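Side-chain contacts in 3-hydroxyadipyl-CoA dehydrogenase (Escherichia coli, PDB 3MOG), which catalyses the NAD-dependent oxidation of 3-hydroxyadipyl-CoA to 3-oxoadipyl-CoA in phenylacetate degradation and assembles as a homotrimer: residues L322-G327 and W438-R443; L444-Q449 and L462-A467; A383-P386 and W391-V394. All blocks are in the same frame, centred on the assembly; numbering follows the deposited sequence.

Contact 1. Residues L322-G327 and W438-R443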
loop_
_atom_site.group_PDB
_atom_site.type_symbol
_atom_site.label_atom_id
_atom_site.label_comp_id
_atom_site.label_asym_id
_atom_site.label_seq_id
_atom_site.Cartn_x
_atom_site.Cartn_y
_atom_site.Cartn_z
ATOM N N LEU C 322 2.891 34.009 -19.909
ATOM C CA LEU C 322 1.648 33.398 -19.480
ATOM C C LEU C 322 1.617 32.003 -20.092
ATOM O O LEU C 322 1.525 31.852 -21.321
ATOM C CB LEU C 322 0.445 34.216 -19.946
ATOM C CG LEU C 322 -0.925 33.636 -19.600
ATOM C CD1 LEU C 322 -1.155 33.695 -18.103
ATOM C CD2 LEU C 322 -2.049 34.343 -20.349
ATOM N N ILE C 323 1.728 30.990 -19.232
ATOM C CA ILE C 323 1.959 29.615 -19.676
ATOM C C ILE C 323 0.841 28.724 -19.164
ATOM O O ILE C 323 0.559 28.694 -17.962
ATOM C CB ILE C 323 3.351 29.090 -19.231
ATOM C CG1 ILE C 323 4.470 30.022 -19.737
ATOM C CG2 ILE C 323 3.595 27.666 -19.743
ATOM C CD1 ILE C 323 5.888 29.677 -19.247
ATOM N N GLU C 324 0.163 28.055 -20.093
ATOM C CA GLU C 324 -0.786 27.001 -19.757
ATOM C C GLU C 324 -0.059 25.878 -18.997
ATOM O O GLU C 324 1.035 25.492 -19.385
ATOM C CB GLU C 324 -1.442 26.458 -21.025
ATOM C CG GLU C 324 -2.425 27.436 -21.666
ATOM C CD GLU C 324 -3.349 26.757 -22.655
ATOM O OE1 GLU C 324 -3.202 27.014 -23.863
ATOM O OE2 GLU C 324 -4.224 25.968 -22.229
ATOM N N THR C 325 -0.647 25.400 -17.901
ATOM C CA THR C 325 0.045 24.428 -17.016
ATOM C C THR C 325 0.375 23.112 -17.706
ATOM O O THR C 325 -0.467 22.530 -18.401
ATOM C CB THR C 325 -0.713 24.153 -15.682
ATOM O OG1 THR C 325 0.091 23.315 -14.847
ATOM C CG2 THR C 325 -2.092 23.499 -15.900
ATOM N N GLN C 326 1.632 22.705 -17.544
ATOM C CA GLN C 326 2.137 21.384 -17.907
ATOM C C GLN C 326 2.524 20.625 -16.618
ATOM O O GLN C 326 3.146 19.549 -16.666
ATOM C CB GLN C 326 3.372 21.528 -18.809
ATOM C CG GLN C 326 3.099 22.264 -20.141
ATOM C CD GLN C 326 4.373 22.637 -20.907
ATOM O OE1 GLN C 326 5.442 22.061 -20.690
ATOM N NE2 GLN C 326 4.253 23.600 -21.815
ATOM N N GLY C 327 2.195 21.206 -15.468
ATOM C CA GLY C 327 2.449 20.546 -14.189
ATOM C C GLY C 327 3.677 21.038 -13.459
ATOM O O GLY C 327 4.013 20.526 -12.384
ATOM N N TRP C 438 -2.906 13.347 -26.482
ATOM C CA TRP C 438 -2.260 12.329 -25.646
ATOM C C TRP C 438 -0.868 12.679 -25.108
ATOM O O TRP C 438 -0.550 12.368 -23.957
ATOM C CB TRP C 438 -2.237 10.980 -26.373
ATOM C CG TRP C 438 -3.616 10.495 -26.760
ATOM C CD1 TRP C 438 -4.119 10.374 -28.033
ATOM C CD2 TRP C 438 -4.679 10.096 -25.875
ATOM N NE1 TRP C 438 -5.414 9.916 -27.991
ATOM C CE2 TRP C 438 -5.780 9.723 -26.687
ATOM C CE3 TRP C 438 -4.805 10.002 -24.483
ATOM C CZ2 TRP C 438 -6.987 9.264 -26.150
ATOM C CZ3 TRP C 438 -6.008 9.548 -23.954
ATOM C CH2 TRP C 438 -7.083 9.193 -24.789
ATOM N N GLN C 439 -0.051 13.344 -25.925
ATOM C CA GLN C 439 1.278 13.742 -25.500
ATOM C C GLN C 439 1.206 14.821 -24.442
ATOM O O GLN C 439 2.037 14.862 -23.536
ATOM C CB GLN C 439 2.108 14.240 -26.676
ATOM C CG GLN C 439 2.540 13.157 -27.618
ATOM C CD GLN C 439 3.051 13.729 -28.914
ATOM O OE1 GLN C 439 4.256 13.841 -29.111
ATOM N NE2 GLN C 439 2.135 14.127 -29.793
ATOM N N ARG C 440 0.203 15.681 -24.572
ATOM C CA ARG C 440 -0.046 16.746 -23.620
ATOM C C ARG C 440 -0.471 16.211 -22.248
ATOM O O ARG C 440 0.005 16.695 -21.222
ATOM C CB ARG C 440 -1.115 17.695 -24.169
ATOM C CG ARG C 440 -1.305 18.938 -23.319
ATOM C CD ARG C 440 -2.207 19.946 -23.987
ATOM N NE ARG C 440 -2.357 21.098 -23.110
ATOM C CZ ARG C 440 -3.007 22.210 -23.436
ATOM N NH1 ARG C 440 -3.093 23.185 -22.546
ATOM N NH2 ARG C 440 -3.588 22.340 -24.635
ATOM N N ILE C 441 -1.371 15.233 -22.239
ATOM C CA ILE C 441 -1.804 14.591 -20.994
ATOM C C ILE C 441 -0.635 13.836 -20.374
ATOM O O ILE C 441 -0.395 13.936 -19.169
ATOM C CB ILE C 441 -3.013 13.634 -21.211
ATOM C CG1 ILE C 441 -4.229 14.410 -21.734
ATOM C CG2 ILE C 441 -3.357 12.861 -19.923
ATOM C CD1 ILE C 441 -4.611 15.608 -20.894
ATOM N N LEU C 442 0.107 13.116 -21.214
ATOM C CA LEU C 442 1.301 12.393 -20.773
ATOM C C LEU C 442 2.333 13.287 -20.095
ATOM O O LEU C 442 2.795 12.965 -19.006
ATOM C CB LEU C 442 1.956 11.637 -21.938
ATOM C CG LEU C 442 3.274 10.957 -21.640
ATOM C CD1 LEU C 442 3.050 9.695 -20.785
ATOM C CD2 LEU C 442 4.040 10.649 -22.912
ATOM N N ARG C 443 2.685 14.405 -20.734
ATOM C CA ARG C 443 3.707 15.315 -20.195
ATOM C C ARG C 443 3.339 15.867 -18.799
ATOM O O ARG C 443 4.179 15.902 -17.893
ATOM C CB ARG C 443 3.969 16.463 -21.173
ATOM C CG ARG C 443 4.982 17.504 -20.670
ATOM C CD ARG C 443 5.277 18.554 -21.732
ATOM N NE ARG C 443 4.055 19.161 -22.265
ATOM C CZ ARG C 443 4.012 19.958 -23.327
ATOM N NH1 ARG C 443 5.128 20.270 -23.980
ATOM N NH2 ARG C 443 2.849 20.452 -23.730
HETATM O O HOH W 1 -2.974 23.238 -19.612
HETATM O O HOH W 2 -0.225 21.177 -20.656
#
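The amide of Gln326 lies flat over the guanidinium of Arg443. Their planes are 10° apart, and Gln326 CD sits over the middle of the group, 3.6 Å from Arg443 CZ. No hydrogen bond links the two: Gln326 OE1 stays 3.6 Å from Arg443 NE, above the guanidinium face and not at its edge, so the contact is a stack. The Arg443 chain bends at chi3 (52°), which turns the guanidinium broadside to the glutamine and leaves its NH2 to form a salt bridge with Asp312. A leucine here would probably leave the Gln326 amide without its flat partner and the Asp312 carboxylate without this counter-charge. A salt bridge across the segments is made about one helical turn earlier, at Arg440. Extended from CG to NE, this side chain brings NH1 to 3.0 Å from Glu324 OE2, which lies in the guanidinium plane yet is met from above the carboxylate plane. These residues join the end of strand 320-324, in the reduced Rossmann-fold domain, to the first turns of helix 438-452 in the following helical domain. Just beyond the strand the chain makes an ST turn, Gly327 N donating to Thr325 OG1 (3.0 Å). The carbonyl of Thr325 faces the helix and accepts from two waters; one accepts a hydrogen bond from Arg440 NH1 (2.9 Å from the water oxygen), the other from Arg440 NE. Trp391 of helix 390-406 packs against the Arg440 side chain.

Contact 2. Residues L444-Q449 and L462-A467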
loop_
_atom_site.group_PDB
_atom_site.type_symbol
_atom_site.label_atom_id
_atom_site.label_comp_id
_atom_site.label_asym_id
_atom_site.label_seq_id
_atom_site.Cartn_x
_atom_site.Cartn_y
_atom_site.Cartn_z
ATOM N N LEU C 444 2.084 16.277 -18.663
ATOM C CA LEU C 444 1.521 16.763 -17.416
ATOM C C LEU C 444 1.640 15.731 -16.289
ATOM O O LEU C 444 2.220 16.020 -15.235
ATOM C CB LEU C 444 0.067 17.148 -17.655
ATOM C CG LEU C 444 -0.880 17.496 -16.509
ATOM C CD1 LEU C 444 -0.349 18.615 -15.661
ATOM C CD2 LEU C 444 -2.178 17.928 -17.151
ATOM N N LEU C 445 1.131 14.526 -16.527
ATOM C CA LEU C 445 1.180 13.472 -15.516
ATOM C C LEU C 445 2.613 13.106 -15.128
ATOM O O LEU C 445 2.886 12.915 -13.938
ATOM C CB LEU C 445 0.347 12.241 -15.931
ATOM C CG LEU C 445 -1.180 12.454 -15.971
ATOM C CD1 LEU C 445 -1.888 11.279 -16.560
ATOM C CD2 LEU C 445 -1.775 12.724 -14.601
ATOM N N GLU C 446 3.527 13.058 -16.108
ATOM C CA GLU C 446 4.965 12.829 -15.837
ATOM C C GLU C 446 5.544 13.895 -14.930
ATOM O O GLU C 446 6.306 13.577 -14.008
ATOM C CB GLU C 446 5.801 12.749 -17.123
ATOM C CG GLU C 446 5.655 11.440 -17.889
ATOM C CD GLU C 446 6.500 11.385 -19.161
ATOM O OE1 GLU C 446 6.587 12.405 -19.866
ATOM O OE2 GLU C 446 7.073 10.317 -19.458
ATOM N N ASN C 447 5.167 15.153 -15.172
ATOM C CA ASN C 447 5.602 16.260 -14.305
ATOM C C ASN C 447 5.025 16.153 -12.904
ATOM O O ASN C 447 5.748 16.311 -11.924
ATOM C CB ASN C 447 5.256 17.616 -14.915
ATOM C CG ASN C 447 6.284 18.076 -15.936
ATOM O OD1 ASN C 447 7.473 17.775 -15.827
ATOM N ND2 ASN C 447 5.824 18.799 -16.936
ATOM N N LEU C 448 3.730 15.858 -12.807
ATOM C CA LEU C 448 3.110 15.608 -11.497
ATOM C C LEU C 448 3.781 14.453 -10.744
ATOM O O LEU C 448 4.068 14.577 -9.556
ATOM C CB LEU C 448 1.611 15.369 -11.640
ATOM C CG LEU C 448 0.817 16.570 -12.169
ATOM C CD1 LEU C 448 -0.611 16.195 -12.309
ATOM C CD2 LEU C 448 0.948 17.776 -11.232
ATOM N N GLN C 449 4.062 13.363 -11.465
ATOM C CA GLN C 449 4.716 12.164 -10.926
ATOM C C GLN C 449 6.112 12.493 -10.424
ATOM O O GLN C 449 6.498 12.059 -9.346
ATOM C CB GLN C 449 4.782 11.052 -11.993
ATOM C CG GLN C 449 5.503 9.765 -11.560
ATOM C CD GLN C 449 5.862 8.862 -12.734
ATOM O OE1 GLN C 449 5.901 7.633 -12.599
ATOM N NE2 GLN C 449 6.122 9.466 -13.901
ATOM N N LEU C 462 -1.079 2.322 -21.419
ATOM C CA LEU C 462 -1.841 2.706 -22.632
ATOM C C LEU C 462 -1.744 4.197 -22.974
ATOM O O LEU C 462 -1.826 4.577 -24.148
ATOM C CB LEU C 462 -3.319 2.272 -22.531
ATOM C CG LEU C 462 -4.212 2.448 -23.771
ATOM C CD1 LEU C 462 -3.663 1.649 -24.963
ATOM C CD2 LEU C 462 -5.650 2.038 -23.466
ATOM N N LEU C 463 -1.577 5.044 -21.958
ATOM C CA LEU C 463 -1.327 6.452 -22.211
ATOM C C LEU C 463 -0.001 6.642 -22.931
ATOM O O LEU C 463 0.027 7.332 -23.959
ATOM C CB LEU C 463 -1.413 7.316 -20.943
ATOM C CG LEU C 463 -1.139 8.826 -21.046
ATOM C CD1 LEU C 463 -2.061 9.556 -22.013
ATOM C CD2 LEU C 463 -1.225 9.483 -19.678
ATOM N N ARG C 464 1.077 6.027 -22.433
ATOM C CA ARG C 464 2.379 6.099 -23.150
ATOM C C ARG C 464 2.233 5.581 -24.578
ATOM O O ARG C 464 2.748 6.188 -25.518
ATOM C CB ARG C 464 3.509 5.320 -22.449
ATOM C CG ARG C 464 3.723 5.684 -20.967
ATOM C CD ARG C 464 5.056 5.146 -20.448
ATOM N NE ARG C 464 5.304 5.591 -19.083
ATOM C CZ ARG C 464 5.872 6.745 -18.745
ATOM N NH1 ARG C 464 6.292 7.603 -19.672
ATOM N NH2 ARG C 464 6.042 7.034 -17.465
ATOM N N GLN C 465 1.514 4.466 -24.713
ATOM C CA GLN C 465 1.233 3.829 -25.992
ATOM C C GLN C 465 0.501 4.777 -26.936
ATOM O O GLN C 465 0.852 4.863 -28.117
ATOM C CB GLN C 465 0.431 2.544 -25.765
ATOM C CG GLN C 465 -0.010 1.764 -27.013
ATOM C CD GLN C 465 -0.633 0.394 -26.662
ATOM O OE1 GLN C 465 -1.541 -0.093 -27.359
ATOM N NE2 GLN C 465 -0.151 -0.223 -25.572
ATOM N N ARG C 466 -0.488 5.503 -26.418
ATOM C CA ARG C 466 -1.240 6.435 -27.262
ATOM C C ARG C 466 -0.497 7.732 -27.583
ATOM O O ARG C 466 -0.711 8.318 -28.649
ATOM C CB ARG C 466 -2.635 6.713 -26.704
ATOM C CG ARG C 466 -3.571 5.538 -26.926
ATOM C CD ARG C 466 -5.009 5.955 -26.817
ATOM N NE ARG C 466 -5.871 4.822 -27.099
ATOM C CZ ARG C 466 -7.197 4.821 -27.017
ATOM N NH1 ARG C 466 -7.865 5.907 -26.640
ATOM N NH2 ARG C 466 -7.856 3.708 -27.309
ATOM N N ALA C 467 0.381 8.162 -26.674
ATOM C CA ALA C 467 1.228 9.326 -26.910
ATOM C C ALA C 467 2.222 9.038 -28.024
ATOM O O ALA C 467 2.424 9.875 -28.906
ATOM C CB ALA C 467 1.959 9.726 -25.652
HETATM O O HOH W 3 7.594 8.835 -16.032
#
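Leu445 meets Leu463 methyl to methyl, its CD1 3.7 Å from Leu463 CD2, in a buried apolar touch. Glu446 comes next and reaches over with an extended chain: Arg464 NH1 gives its OE2 a hydrogen bond of 2.8 Å that is also a salt bridge. The donor approaches on the anti side of the carboxylate, 33° out of its plane, whereas the oxygen lies close to the guanidinium plane. One turn further along, Gln449 joins the same arginine through water: NE2 donates to a water that also accepts from Arg464 NH2, at 2.7 Å and 2.8 Å respectively. The carboxylate and the water therefore both meet the guanidinium edge, and its NE donates to the backbone O of His451 in a neighbouring subunit of the trimer, so that the buried arginine is gripped at all three nitrogens. The axes of segments 444-449 and 462-467 come no nearer than 12.6 Å, inclined at 136°, and the long Glu446 and Arg464 side chains span that distance. The contact joins helices 438-452 and 461-473, the last two of the second C-terminal domain; Asn399 of helix 390-406 touches both Leu445 and Leu463, and Pro459 of the connecting loop packs on Glu446 and Gln449.

Contact 3. Residues A383-P386 and W391-V394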
loop_
_atom_site.group_PDB
_atom_site.type_symbol
_atom_site.label_atom_id
_atom_site.label_comp_id
_atom_site.label_asym_id
_atom_site.label_seq_id
_atom_site.Cartn_x
_atom_site.Cartn_y
_atom_site.Cartn_z
ATOM N N ALA C 383 -3.253 29.175 -5.268
ATOM C CA ALA C 383 -1.846 28.892 -4.981
ATOM C C ALA C 383 -1.120 28.282 -6.199
ATOM O O ALA C 383 -1.756 27.773 -7.121
ATOM C CB ALA C 383 -1.707 28.008 -3.753
ATOM N N ASP C 384 0.207 28.384 -6.200
ATOM C CA ASP C 384 1.072 27.881 -7.260
ATOM C C ASP C 384 1.213 26.351 -7.127
ATOM O O ASP C 384 2.221 25.826 -6.657
ATOM C CB ASP C 384 2.428 28.606 -7.198
ATOM C CG ASP C 384 3.251 28.448 -8.470
ATOM O OD1 ASP C 384 2.746 27.930 -9.487
ATOM O OD2 ASP C 384 4.428 28.853 -8.452
ATOM N N TYR C 385 0.167 25.668 -7.573
ATOM C CA TYR C 385 -0.049 24.254 -7.359
ATOM C C TYR C 385 0.160 23.507 -8.686
ATOM O O TYR C 385 -0.501 23.821 -9.677
ATOM C CB TYR C 385 -1.490 24.100 -6.887
ATOM C CG TYR C 385 -1.939 22.735 -6.435
ATOM C CD1 TYR C 385 -1.315 22.076 -5.353
ATOM C CD2 TYR C 385 -3.052 22.130 -7.027
ATOM C CE1 TYR C 385 -1.770 20.846 -4.915
ATOM C CE2 TYR C 385 -3.514 20.891 -6.591
ATOM C CZ TYR C 385 -2.870 20.259 -5.532
ATOM O OH TYR C 385 -3.322 19.036 -5.100
ATOM N N PRO C 386 1.089 22.533 -8.702
ATOM C CA PRO C 386 1.418 21.736 -9.881
ATOM C C PRO C 386 0.183 21.189 -10.588
ATOM O O PRO C 386 -0.674 20.578 -9.955
ATOM C CB PRO C 386 2.259 20.597 -9.300
ATOM C CG PRO C 386 2.949 21.201 -8.153
ATOM C CD PRO C 386 1.940 22.168 -7.550
ATOM N N TRP C 391 -6.879 20.906 -15.309
ATOM C CA TRP C 391 -6.014 20.023 -16.084
ATOM C C TRP C 391 -5.555 18.832 -15.273
ATOM O O TRP C 391 -5.517 17.726 -15.795
ATOM C CB TRP C 391 -4.844 20.775 -16.747
ATOM C CG TRP C 391 -5.303 21.414 -18.031
ATOM C CD1 TRP C 391 -5.918 22.630 -18.171
ATOM C CD2 TRP C 391 -5.251 20.839 -19.343
ATOM N NE1 TRP C 391 -6.231 22.856 -19.493
ATOM C CE2 TRP C 391 -5.835 21.773 -20.233
ATOM C CE3 TRP C 391 -4.758 19.629 -19.856
ATOM C CZ2 TRP C 391 -5.943 21.533 -21.605
ATOM C CZ3 TRP C 391 -4.859 19.391 -21.224
ATOM C CH2 TRP C 391 -5.450 20.342 -22.084
ATOM N N ARG C 392 -5.261 19.061 -13.994
ATOM C CA ARG C 392 -4.818 17.998 -13.087
ATOM C C ARG C 392 -5.906 16.935 -12.903
ATOM O O ARG C 392 -5.614 15.729 -12.941
ATOM C CB ARG C 392 -4.400 18.605 -11.739
ATOM C CG ARG C 392 -3.979 17.600 -10.691
ATOM C CD ARG C 392 -3.050 18.226 -9.713
ATOM N NE ARG C 392 -2.764 17.321 -8.599
ATOM C CZ ARG C 392 -1.861 17.562 -7.658
ATOM N NH1 ARG C 392 -1.146 18.681 -7.725
ATOM N NH2 ARG C 392 -1.666 16.688 -6.657
ATOM N N THR C 393 -7.157 17.394 -12.752
ATOM C CA THR C 393 -8.316 16.520 -12.512
ATOM C C THR C 393 -8.717 15.751 -13.773
ATOM O O THR C 393 -9.034 14.552 -13.710
ATOM C CB THR C 393 -9.541 17.325 -11.993
ATOM O OG1 THR C 393 -9.205 17.976 -10.756
ATOM C CG2 THR C 393 -10.744 16.426 -11.767
ATOM N N VAL C 394 -8.708 16.438 -14.915
ATOM C CA VAL C 394 -9.158 15.814 -16.160
ATOM C C VAL C 394 -8.130 14.784 -16.643
ATOM O O VAL C 394 -8.511 13.682 -16.997
ATOM C CB VAL C 394 -9.538 16.850 -17.237
ATOM C CG1 VAL C 394 -9.911 16.156 -18.527
ATOM C CG2 VAL C 394 -10.720 17.733 -16.760
HETATM O O HOH W 4 -1.450 17.557 -3.810
#
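The junction where the reduced Rossmann-fold domain passes into the second C-terminal helical domain includes a contact among Tyr385, Pro386 and Arg392, across the short connection between strand 378-381 and helix 390-406. Arg392 reaches back with CG trans to the backbone N (chi1 177°) and a chain extended as far as NE, which carries its guanidinium to the loop. There the group lies almost parallel to the phenol ring of Tyr385, the planes 8° apart, but displaced toward the hydroxyl end. NH1 comes over the ring face, 3.2 Å from Tyr385 CZ, while CZ of Arg392 stands 3.3 Å from Tyr385 OH. The hydroxyl is thus above the guanidinium face, too badly angled to bond with its nitrogens, and is linked to it by water: the water donates to Tyr385 OH (2.7 Å) and accepts a weak bond from Arg392 NH2. The one direct hydrogen bond between the two segments runs from Arg392 NH1 to the carbonyl oxygen of Pro386, 3.0 Å away, near the guanidinium plane and 20° off the carbonyl plane. The two C-terminal domains, members of one sequence family repeated in the chain, meet at this arginine: its NE forms a salt bridge with Glu201 of helix 196-207, in the first of them. Within the second, Tyr452 OH is a further partner of NH1 and Tyr457 OH of NH2. Arg204 lies close to NH2 as well, and the Glu201 carboxylate would be expected to offset part of that gathered positive charge; the ring of Tyr385 also packs on Arg204.

Overall arrangement
From the N terminus, the first segment of these contacts, 322-327, lies at the end of a strand of the six-stranded sheet. About sixty residues later contact 3 closes a tight loop between 383-386 and 391-394, nested wholly inside the long loop that contact 1 closes when helix 438-452 arrives. Contact 2 then follows in series, opening at 444-449 on that same helix and closing at 462-467; none of the loops cross. Helix 438-452 is the shared element: Asn447 probably bonds the Gln326 carbonyl, linking contacts 1 and 2, and the Trp391 ring packs against Ile441, its backbone O against Leu444. The sheet, helix 390-406 and the last helix are thus tied around one helix.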